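Local coordinates for probable uracil-DNA glycosylase (Acanthamoeba polyphaga mimivirus, PDB 5X55), which belongs to the uracil-DNA glycosylase superfamily and is probably a uracil-DNA glycosylase, with an alpha/beta fold built round a four-stranded parallel sheet, at residues Y109-W114 with P166-L171; P192-S196 with A257-N263; L103-N107 with P212-P216. All blocks are in the same frame, centred on the assembly; numbering follows the deposited sequence.

Interaction 1: Y109-W114 with P166-L171; sequences YHFKSW and PYPELL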
loop_
_atom_site.group_PDB
_atom_site.type_symbol
_atom_site.label_atom_id
_atom_site.label_comp_id
_atom_site.label_asym_id
_atom_site.label_seq_id
_atom_site.Cartn_x
_atom_site.Cartn_y
_atom_site.Cartn_z
ATOM N N TYR A 109 -4.227 -21.295 0.236
ATOM C CA TYR A 109 -4.890 -20.027 -0.046
ATOM C C TYR A 109 -6.390 -20.283 -0.138
ATOM O O TYR A 109 -6.867 -20.815 -1.139
ATOM C CB TYR A 109 -4.332 -19.462 -1.348
ATOM C CG TYR A 109 -4.664 -18.021 -1.660
ATOM C CD1 TYR A 109 -5.803 -17.688 -2.389
ATOM C CD2 TYR A 109 -3.804 -17.001 -1.276
ATOM C CE1 TYR A 109 -6.089 -16.381 -2.691
ATOM C CE2 TYR A 109 -4.081 -15.684 -1.568
ATOM C CZ TYR A 109 -5.223 -15.376 -2.278
ATOM O OH TYR A 109 -5.489 -14.059 -2.577
ATOM N N HIS A 110 -7.140 -19.891 0.889
ATOM C CA HIS A 110 -8.559 -20.227 0.940
ATOM C C HIS A 110 -9.465 -19.006 0.966
ATOM O O HIS A 110 -10.643 -19.128 1.306
ATOM C CB HIS A 110 -8.825 -21.138 2.136
ATOM C CG HIS A 110 -8.012 -22.389 2.089
ATOM N ND1 HIS A 110 -8.140 -23.313 1.072
ATOM C CD2 HIS A 110 -7.003 -22.830 2.875
ATOM C CE1 HIS A 110 -7.274 -24.292 1.258
ATOM N NE2 HIS A 110 -6.575 -24.026 2.347
ATOM N N PHE A 111 -8.956 -17.845 0.564
ATOM C CA PHE A 111 -9.789 -16.658 0.528
ATOM C C PHE A 111 -10.797 -16.762 -0.604
ATOM O O PHE A 111 -10.497 -17.282 -1.678
ATOM C CB PHE A 111 -8.910 -15.417 0.385
ATOM C CG PHE A 111 -7.863 -15.335 1.443
ATOM C CD1 PHE A 111 -8.152 -14.773 2.672
ATOM C CD2 PHE A 111 -6.607 -15.890 1.241
ATOM C CE1 PHE A 111 -7.194 -14.730 3.665
ATOM C CE2 PHE A 111 -5.655 -15.845 2.234
ATOM C CZ PHE A 111 -5.951 -15.264 3.446
ATOM N N LYS A 112 -12.013 -16.295 -0.342
ATOM C CA LYS A 112 -13.040 -16.286 -1.368
ATOM C C LYS A 112 -12.819 -15.137 -2.351
ATOM O O LYS A 112 -12.337 -14.060 -1.983
ATOM C CB LYS A 112 -14.416 -16.152 -0.719
ATOM C CG LYS A 112 -14.819 -17.327 0.149
ATOM C CD LYS A 112 -15.600 -16.854 1.380
ATOM C CE LYS A 112 -16.856 -16.071 1.002
ATOM N NZ LYS A 112 -17.483 -15.374 2.189
ATOM N N SER A 113 -13.215 -15.357 -3.605
ATOM C CA SER A 113 -13.185 -14.290 -4.596
ATOM C C SER A 113 -14.356 -13.335 -4.387
ATOM O O SER A 113 -15.236 -13.554 -3.557
ATOM C CB SER A 113 -13.204 -14.864 -6.018
ATOM O OG SER A 113 -14.476 -15.415 -6.341
ATOM N N TRP A 114 -14.376 -12.261 -5.175
ATOM C CA TRP A 114 -15.447 -11.278 -5.063
ATOM C C TRP A 114 -16.817 -11.897 -5.321
ATOM O O TRP A 114 -17.762 -11.675 -4.551
ATOM C CB TRP A 114 -15.183 -10.116 -6.009
ATOM C CG TRP A 114 -14.122 -9.218 -5.467
ATOM C CD1 TRP A 114 -12.770 -9.448 -5.471
ATOM C CD2 TRP A 114 -14.316 -7.967 -4.806
ATOM N NE1 TRP A 114 -12.114 -8.412 -4.856
ATOM C CE2 TRP A 114 -13.035 -7.481 -4.450
ATOM C CE3 TRP A 114 -15.445 -7.201 -4.487
ATOM C CZ2 TRP A 114 -12.852 -6.266 -3.785
ATOM C CZ3 TRP A 114 -15.262 -5.989 -3.829
ATOM C CH2 TRP A 114 -13.968 -5.536 -3.482
ATOM N N PRO A 166 -7.094 -7.326 -5.175
ATOM C CA PRO A 166 -7.069 -8.541 -4.351
ATOM C C PRO A 166 -8.478 -8.984 -3.953
ATOM O O PRO A 166 -9.412 -8.208 -4.144
ATOM C CB PRO A 166 -6.270 -8.106 -3.119
ATOM C CG PRO A 166 -6.612 -6.645 -2.980
ATOM C CD PRO A 166 -6.654 -6.140 -4.415
ATOM N N TYR A 167 -8.612 -10.206 -3.417
ATOM C CA TYR A 167 -9.897 -10.711 -2.958
ATOM C C TYR A 167 -10.394 -9.882 -1.774
ATOM O O TYR A 167 -9.604 -9.222 -1.089
ATOM C CB TYR A 167 -9.781 -12.186 -2.583
ATOM C CG TYR A 167 -9.623 -13.104 -3.786
ATOM C CD1 TYR A 167 -9.754 -12.614 -5.080
ATOM C CD2 TYR A 167 -9.357 -14.459 -3.626
ATOM C CE1 TYR A 167 -9.620 -13.437 -6.164
ATOM C CE2 TYR A 167 -9.217 -15.295 -4.715
ATOM C CZ TYR A 167 -9.347 -14.775 -5.981
ATOM O OH TYR A 167 -9.205 -15.587 -7.074
ATOM N N PRO A 168 -11.711 -9.874 -1.538
ATOM C CA PRO A 168 -12.268 -8.873 -0.618
ATOM C C PRO A 168 -11.841 -9.064 0.830
ATOM O O PRO A 168 -11.742 -8.076 1.560
ATOM C CB PRO A 168 -13.789 -9.016 -0.804
ATOM C CG PRO A 168 -14.001 -10.235 -1.567
ATOM C CD PRO A 168 -12.760 -10.611 -2.269
ATOM N N GLU A 169 -11.559 -10.287 1.271
ATOM C CA GLU A 169 -11.052 -10.428 2.626
ATOM C C GLU A 169 -9.631 -9.902 2.761
ATOM O O GLU A 169 -9.152 -9.749 3.891
ATOM C CB GLU A 169 -11.105 -11.891 3.072
ATOM C CG GLU A 169 -12.509 -12.511 3.037
ATOM C CD GLU A 169 -12.510 -13.987 3.449
ATOM O OE1 GLU A 169 -12.593 -14.261 4.676
ATOM O OE2 GLU A 169 -12.404 -14.865 2.555
ATOM N N LEU A 170 -8.952 -9.613 1.648
ATOM C CA LEU A 170 -7.638 -8.981 1.681
ATOM C C LEU A 170 -7.662 -7.513 1.270
ATOM O O LEU A 170 -6.624 -6.848 1.349
ATOM C CB LEU A 170 -6.672 -9.739 0.779
ATOM C CG LEU A 170 -6.546 -11.216 1.097
ATOM C CD1 LEU A 170 -5.595 -11.865 0.099
ATOM C CD2 LEU A 170 -6.036 -11.357 2.518
ATOM N N LEU A 171 -8.817 -6.999 0.843
ATOM C CA LEU A 171 -8.900 -5.656 0.272
ATOM C C LEU A 171 -8.297 -4.593 1.189
ATOM O O LEU A 171 -7.570 -3.695 0.740
ATOM C CB LEU A 171 -10.363 -5.322 -0.018
ATOM C CG LEU A 171 -10.577 -3.909 -0.559
ATOM C CD1 LEU A 171 -9.879 -3.785 -1.902
ATOM C CD2 LEU A 171 -12.057 -3.589 -0.667
HETATM O O HOH W 1 -6.181 -11.656 -3.512
HETATM O O HOH W 2 -11.731 -13.032 0.176
#

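Interaction 2: P192-S196 with A257-N263; sequences PYPGS and AFTTVLN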
loop_
_atom_site.group_PDB
_atom_site.type_symbol
_atom_site.label_atom_id
_atom_site.label_comp_id
_atom_site.label_asym_id
_atom_site.label_seq_id
_atom_site.Cartn_x
_atom_site.Cartn_y
_atom_site.Cartn_z
ATOM N N PRO A 192 -2.376 -2.489 -7.550
ATOM C CA PRO A 192 -2.002 -3.830 -7.086
ATOM C C PRO A 192 -1.382 -4.624 -8.227
ATOM O O PRO A 192 -1.583 -4.317 -9.408
ATOM C CB PRO A 192 -3.326 -4.459 -6.630
ATOM C CG PRO A 192 -4.367 -3.350 -6.669
ATOM C CD PRO A 192 -3.841 -2.318 -7.636
ATOM N N TYR A 193 -0.591 -5.638 -7.856
ATOM C CA TYR A 193 -0.025 -6.530 -8.859
ATOM C C TYR A 193 -1.155 -7.172 -9.649
ATOM O O TYR A 193 -2.143 -7.627 -9.048
ATOM C CB TYR A 193 0.834 -7.626 -8.246
ATOM C CG TYR A 193 2.071 -7.127 -7.559
ATOM C CD1 TYR A 193 3.019 -6.380 -8.244
ATOM C CD2 TYR A 193 2.295 -7.409 -6.218
ATOM C CE1 TYR A 193 4.175 -5.915 -7.597
ATOM C CE2 TYR A 193 3.442 -6.966 -5.566
ATOM C CZ TYR A 193 4.376 -6.222 -6.255
ATOM O OH TYR A 193 5.505 -5.775 -5.594
ATOM N N PRO A 194 -1.070 -7.195 -10.986
ATOM C CA PRO A 194 -2.120 -7.850 -11.786
ATOM C C PRO A 194 -1.907 -9.344 -11.953
ATOM O O PRO A 194 -2.850 -10.044 -12.350
ATOM C CB PRO A 194 -2.032 -7.122 -13.145
ATOM C CG PRO A 194 -0.551 -6.820 -13.272
ATOM C CD PRO A 194 -0.061 -6.522 -11.833
ATOM N N GLY A 195 -0.707 -9.848 -11.658
ATOM C CA GLY A 195 -0.343 -11.211 -11.990
ATOM C C GLY A 195 -0.837 -12.224 -10.981
ATOM O O GLY A 195 -1.403 -11.891 -9.940
ATOM N N SER A 196 -0.621 -13.501 -11.311
ATOM C CA SER A 196 -1.024 -14.599 -10.448
ATOM C C SER A 196 -0.057 -15.764 -10.626
ATOM O O SER A 196 0.704 -15.818 -11.596
ATOM C CB SER A 196 -2.476 -15.027 -10.732
ATOM O OG SER A 196 -2.638 -15.521 -12.048
ATOM N N ALA A 257 -4.603 2.840 -5.582
ATOM C CA ALA A 257 -5.715 2.139 -6.211
ATOM C C ALA A 257 -5.853 0.787 -5.523
ATOM O O ALA A 257 -4.990 -0.085 -5.670
ATOM C CB ALA A 257 -5.492 1.957 -7.711
ATOM N N PHE A 258 -6.946 0.594 -4.798
ATOM C CA PHE A 258 -7.042 -0.616 -3.997
ATOM C C PHE A 258 -7.339 -1.872 -4.807
ATOM O O PHE A 258 -7.134 -2.974 -4.279
ATOM C CB PHE A 258 -8.094 -0.430 -2.897
ATOM C CG PHE A 258 -7.593 0.366 -1.717
ATOM C CD1 PHE A 258 -7.339 1.725 -1.834
ATOM C CD2 PHE A 258 -7.355 -0.246 -0.505
ATOM C CE1 PHE A 258 -6.872 2.454 -0.745
ATOM C CE2 PHE A 258 -6.888 0.476 0.582
ATOM C CZ PHE A 258 -6.650 1.822 0.465
ATOM N N THR A 259 -7.792 -1.755 -6.055
ATOM C CA THR A 259 -8.141 -2.927 -6.847
ATOM C C THR A 259 -7.623 -2.803 -8.273
ATOM O O THR A 259 -7.317 -1.715 -8.758
ATOM C CB THR A 259 -9.661 -3.146 -6.907
ATOM O OG1 THR A 259 -10.290 -1.963 -7.415
ATOM C CG2 THR A 259 -10.214 -3.456 -5.526
ATOM N N THR A 260 -7.532 -3.948 -8.943
ATOM C CA THR A 260 -7.462 -4.000 -10.388
ATOM C C THR A 260 -8.173 -5.276 -10.826
ATOM O O THR A 260 -8.878 -5.908 -10.039
ATOM C CB THR A 260 -6.007 -3.886 -10.872
ATOM O OG1 THR A 260 -5.989 -3.713 -12.296
ATOM C CG2 THR A 260 -5.156 -5.101 -10.461
ATOM N N VAL A 261 -8.028 -5.636 -12.091
ATOM C CA VAL A 261 -8.572 -6.881 -12.626
ATOM C C VAL A 261 -7.403 -7.809 -12.889
ATOM O O VAL A 261 -6.344 -7.366 -13.355
ATOM C CB VAL A 261 -9.400 -6.650 -13.912
ATOM C CG1 VAL A 261 -9.798 -7.976 -14.556
ATOM C CG2 VAL A 261 -10.640 -5.828 -13.606
ATOM N N LEU A 262 -7.583 -9.091 -12.568
ATOM C CA LEU A 262 -6.532 -10.069 -12.803
ATOM C C LEU A 262 -6.016 -9.978 -14.238
ATOM O O LEU A 262 -6.801 -9.942 -15.190
ATOM C CB LEU A 262 -7.068 -11.470 -12.523
ATOM C CG LEU A 262 -6.039 -12.588 -12.413
ATOM C CD1 LEU A 262 -5.170 -12.367 -11.187
ATOM C CD2 LEU A 262 -6.762 -13.925 -12.353
ATOM N N ASN A 263 -4.689 -9.934 -14.382
ATOM C CA ASN A 263 -3.975 -9.900 -15.657
ATOM C C ASN A 263 -4.189 -8.600 -16.427
ATOM O O ASN A 263 -3.883 -8.547 -17.623
ATOM C CB ASN A 263 -4.346 -11.088 -16.560
ATOM C CG ASN A 263 -3.977 -12.435 -15.944
ATOM O OD1 ASN A 263 -3.069 -12.524 -15.108
ATOM N ND2 ASN A 263 -4.699 -13.484 -16.335
#

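Interaction 3: L103-N107 with P212-P216; sequences LIDAN and PLNCP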
loop_
_atom_site.group_PDB
_atom_site.type_symbol
_atom_site.label_atom_id
_atom_site.label_comp_id
_atom_site.label_asym_id
_atom_site.label_seq_id
_atom_site.Cartn_x
_atom_site.Cartn_y
_atom_site.Cartn_z
ATOM N N LEU A 103 0.112 -13.040 6.776
ATOM C CA LEU A 103 1.164 -14.011 6.468
ATOM C C LEU A 103 0.567 -15.135 5.623
ATOM O O LEU A 103 0.209 -16.203 6.116
ATOM C CB LEU A 103 1.804 -14.542 7.743
ATOM C CG LEU A 103 2.991 -15.445 7.426
ATOM C CD1 LEU A 103 4.114 -14.595 6.880
ATOM C CD2 LEU A 103 3.443 -16.252 8.630
ATOM N N ILE A 104 0.501 -14.893 4.315
ATOM C CA ILE A 104 -0.279 -15.707 3.390
ATOM C C ILE A 104 0.620 -16.710 2.676
ATOM O O ILE A 104 1.715 -16.366 2.211
ATOM C CB ILE A 104 -0.999 -14.797 2.379
ATOM C CG1 ILE A 104 -2.042 -13.950 3.084
ATOM C CG2 ILE A 104 -1.640 -15.601 1.252
ATOM C CD1 ILE A 104 -2.587 -12.892 2.181
ATOM N N ASP A 105 0.142 -17.943 2.550
ATOM C CA ASP A 105 0.834 -18.992 1.811
ATOM C C ASP A 105 0.049 -19.296 0.539
ATOM O O ASP A 105 -1.123 -19.696 0.608
ATOM C CB ASP A 105 0.982 -20.243 2.674
ATOM C CG ASP A 105 1.638 -21.401 1.939
ATOM O OD1 ASP A 105 2.266 -21.205 0.870
ATOM O OD2 ASP A 105 1.539 -22.529 2.460
ATOM N N ALA A 106 0.691 -19.098 -0.620
ATOM C CA ALA A 106 0.006 -19.365 -1.888
ATOM C C ALA A 106 -0.415 -20.833 -2.016
ATOM O O ALA A 106 -1.432 -21.127 -2.648
ATOM C CB ALA A 106 0.886 -18.954 -3.068
ATOM N N ASN A 107 0.338 -21.762 -1.414
ATOM C CA ASN A 107 -0.041 -23.172 -1.431
ATOM C C ASN A 107 -1.207 -23.497 -0.499
ATOM O O ASN A 107 -1.721 -24.614 -0.557
ATOM C CB ASN A 107 1.146 -24.048 -1.043
ATOM C CG ASN A 107 2.313 -23.926 -2.011
ATOM O OD1 ASN A 107 2.133 -23.724 -3.210
ATOM N ND2 ASN A 107 3.518 -24.040 -1.483
ATOM N N PRO A 212 2.235 -13.059 -1.425
ATOM C CA PRO A 212 2.190 -14.237 -0.548
ATOM C C PRO A 212 3.482 -15.026 -0.585
ATOM O O PRO A 212 4.256 -14.961 -1.547
ATOM C CB PRO A 212 1.036 -15.068 -1.120
ATOM C CG PRO A 212 0.165 -14.065 -1.805
ATOM C CD PRO A 212 1.130 -13.073 -2.400
ATOM N N LEU A 213 3.698 -15.784 0.491
ATOM C CA LEU A 213 4.770 -16.772 0.524
ATOM C C LEU A 213 4.617 -17.758 -0.631
ATOM O O LEU A 213 3.508 -18.043 -1.081
ATOM C CB LEU A 213 4.743 -17.532 1.850
ATOM C CG LEU A 213 4.947 -16.710 3.121
ATOM C CD1 LEU A 213 4.554 -17.527 4.335
ATOM C CD2 LEU A 213 6.384 -16.241 3.232
ATOM N N ASN A 214 5.749 -18.287 -1.100
ATOM C CA ASN A 214 5.788 -19.253 -2.199
ATOM C C ASN A 214 5.242 -18.664 -3.501
ATOM O O ASN A 214 4.671 -19.383 -4.326
ATOM C CB ASN A 214 5.036 -20.539 -1.840
ATOM C CG ASN A 214 5.716 -21.317 -0.738
ATOM O OD1 ASN A 214 6.936 -21.500 -0.756
ATOM N ND2 ASN A 214 4.932 -21.777 0.234
ATOM N N CYS A 215 5.379 -17.352 -3.675
ATOM C CA CYS A 215 5.233 -16.638 -4.939
ATOM C C CYS A 215 6.590 -16.099 -5.360
ATOM O O CYS A 215 7.476 -15.900 -4.521
ATOM C CB CYS A 215 4.256 -15.452 -4.835
ATOM S SG CYS A 215 2.507 -15.837 -4.597
ATOM N N PRO A 216 6.791 -15.838 -6.646
ATOM C CA PRO A 216 8.022 -15.154 -7.055
ATOM C C PRO A 216 8.107 -13.771 -6.420
ATOM O O PRO A 216 7.099 -13.093 -6.237
ATOM C CB PRO A 216 7.898 -15.077 -8.581
ATOM C CG PRO A 216 6.958 -16.201 -8.943
ATOM C CD PRO A 216 5.991 -16.300 -7.793
#

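Interaction 1: Y109-W114 with P166-L171
The shortest polar link here is the indole of Trp114, whose NE1 donates to Pro166 O at 2.8 Å in nearly straight geometry. It ties the start of helix 114-117, with Ser113 as its N-cap, to the loop that follows strand 164-165. Glu116 OE2 bonds back to Ser113 N, one half of a capping box. A second, longer bond runs from Lys112 N to Glu169 OE2 at 3.3 Å, while the other carboxylate oxygen, OE1, forms a salt bridge with Arg96; one acidic side chain thus holds two parts of the N-terminal region. Two waters complete the polar set. Water 2 gives to Lys112 O and Glu169 OE2 and receives from Glu169 N; water 1 gives to Tyr109 OH and receives from Tyr167 N, so the phenol reaches the opposite backbone through a single molecule.

Outside this network the two loops mesh through rings. Tyr167 lies flat under the backbone of Ser113, a CH-pi contact with Ser113 CA 3.7 Å from the ring centroid and almost on its normal. Leu170 CD2 sits over a face of Phe111, 3.7 Å from CE1 of that ring, and Tyr109 brings its edge to Tyr167, CE1 to CE2 at 3.9 Å. Farther along, Trp114 CH2 meets Leu171 CD2 at 3.9 Å. Because the peptide bond before Pro166 is cis, the chain bends sharply just ahead of the acceptor carbonyl. The closest carbon-carbon contact between the segments is Pro168 CD over the five-membered ring of Trp114, 3.4 Å from its CD1.

Interaction 2: P192-S196 with A257-N263
Pro192 opens a loop carrying Pro-Tyr-Pro-Gly, this protein's version of the Gln-Asp-Pro-Tyr-His-Gly signature of well-studied uracil-DNA glycosylases, with Pro194 at the usual histidine position. The ring of Pro192 is the main wedge: its CD comes within 3.2 Å of Ala257 O, and its CG lies 3.7 Å from both Phe258 O and Thr259 C, so it rides on the backbone of the chain leaving strand 251-255. Its carbonyl then faces the methyl of Thr260, O to CG2 at 3.8 Å; the hydroxyl of Thr260 is engaged by Glu264 O.

Tyr193 points its CA-to-CB bond away from segment 257-263, and its OH bonds to Phe209 O. At Pro194 the loop returns to the other segment. Pro194 O accepts from Asn263 N at 2.7 Å, with good alignment, just where Asn263 takes up positive phi and the chain turns after strand 260-261. The same carbonyl oxygen is 3.5 Å from Leu262 CD1. Gly195 continues along that methyl, its O 4.0 Å from Leu262 CD1, and pairs through its backbone with Tyr203. Ser196 finishes the contact, CB to Leu262 CD1 at 3.8 Å.

Behind this surface Thr260 and Leu262 bond through their backbones to Val165 and Arg163, so the signature loop rests on a small antiparallel pair. One backbone hydrogen bond plus proline and methyl carbons against main chain mean that the fit depends on the shape of the two loops more than on polar side-chain recognition.

Interaction 3: L103-N107 with P212-P216
One carboxylate oxygen does double duty in this contact. Asp105 OD1 accepts from Asn107 N at 3.0 Å, closing an Asx turn in its own segment, and also from Asn214 ND2 across the gap at 2.8 Å. The other oxygen, OD2, bonds to Asn108 ND2. Asn214 can reach Asp105 because it occupies the third position of a type II beta turn running from Pro212 to Cys215, where its positive phi is expected; the closing bond of that turn, Cys215 N to Pro212 O, is weak at 3.4 Å.

Alongside, the backbones form a single beta bridge pairing Asp105 with Leu213. Leu213 supplies both ends of it: its N donates to Ile104 O at 2.7 Å, and its O receives Ala106 N at 3.0 Å. Bonding to the residues before and after Asp105 is the parallel pattern, so the two short loops run in the same direction here without growing into a sheet.

Apolar side chains fill the flanks. Ile104 CG2 packs on Pro212 CB at 3.6 Å, Ala106 CB touches Cys215 SG at 3.8 Å, and Leu103 CD1 meets Leu213 CD1 at 3.9 Å nearer the surface. Beyond the pair, Ile104 also rests on Tyr109, Leu213 on His240 and Cys215 on Cys197.

The contact thereby joins the stretch between helices 98-102 and 114-117 to the long connection between strand 185-189 of the parallel sheet and helix 219-230, close to the proline-rich approach to that helix.

Overall arrangement
Interaction 1 lies on the same side of the chain's centre as interaction 2 and as interaction 3. Interactions 1 and 2 are about 12 Å apart between centres and touch, Pro166 and Leu171 packing on Phe258 and Thr259; interactions 1 and 3, about 14 Å apart, meet where Ile104 packs on Tyr109, Phe111 and Leu170. Interactions 2 and 3 stay about 7 Å apart at their nearest atoms. Along the chain, interaction 1 is nested inside the loop closed by interaction 3, which crosses interaction 2; both of these draw on the connection from strand 185-189 to helix 219-230. Together they fasten the N-terminal loops and the antiparallel pair 164-165 and 260-261 to the signature loop of the glycosylase fold.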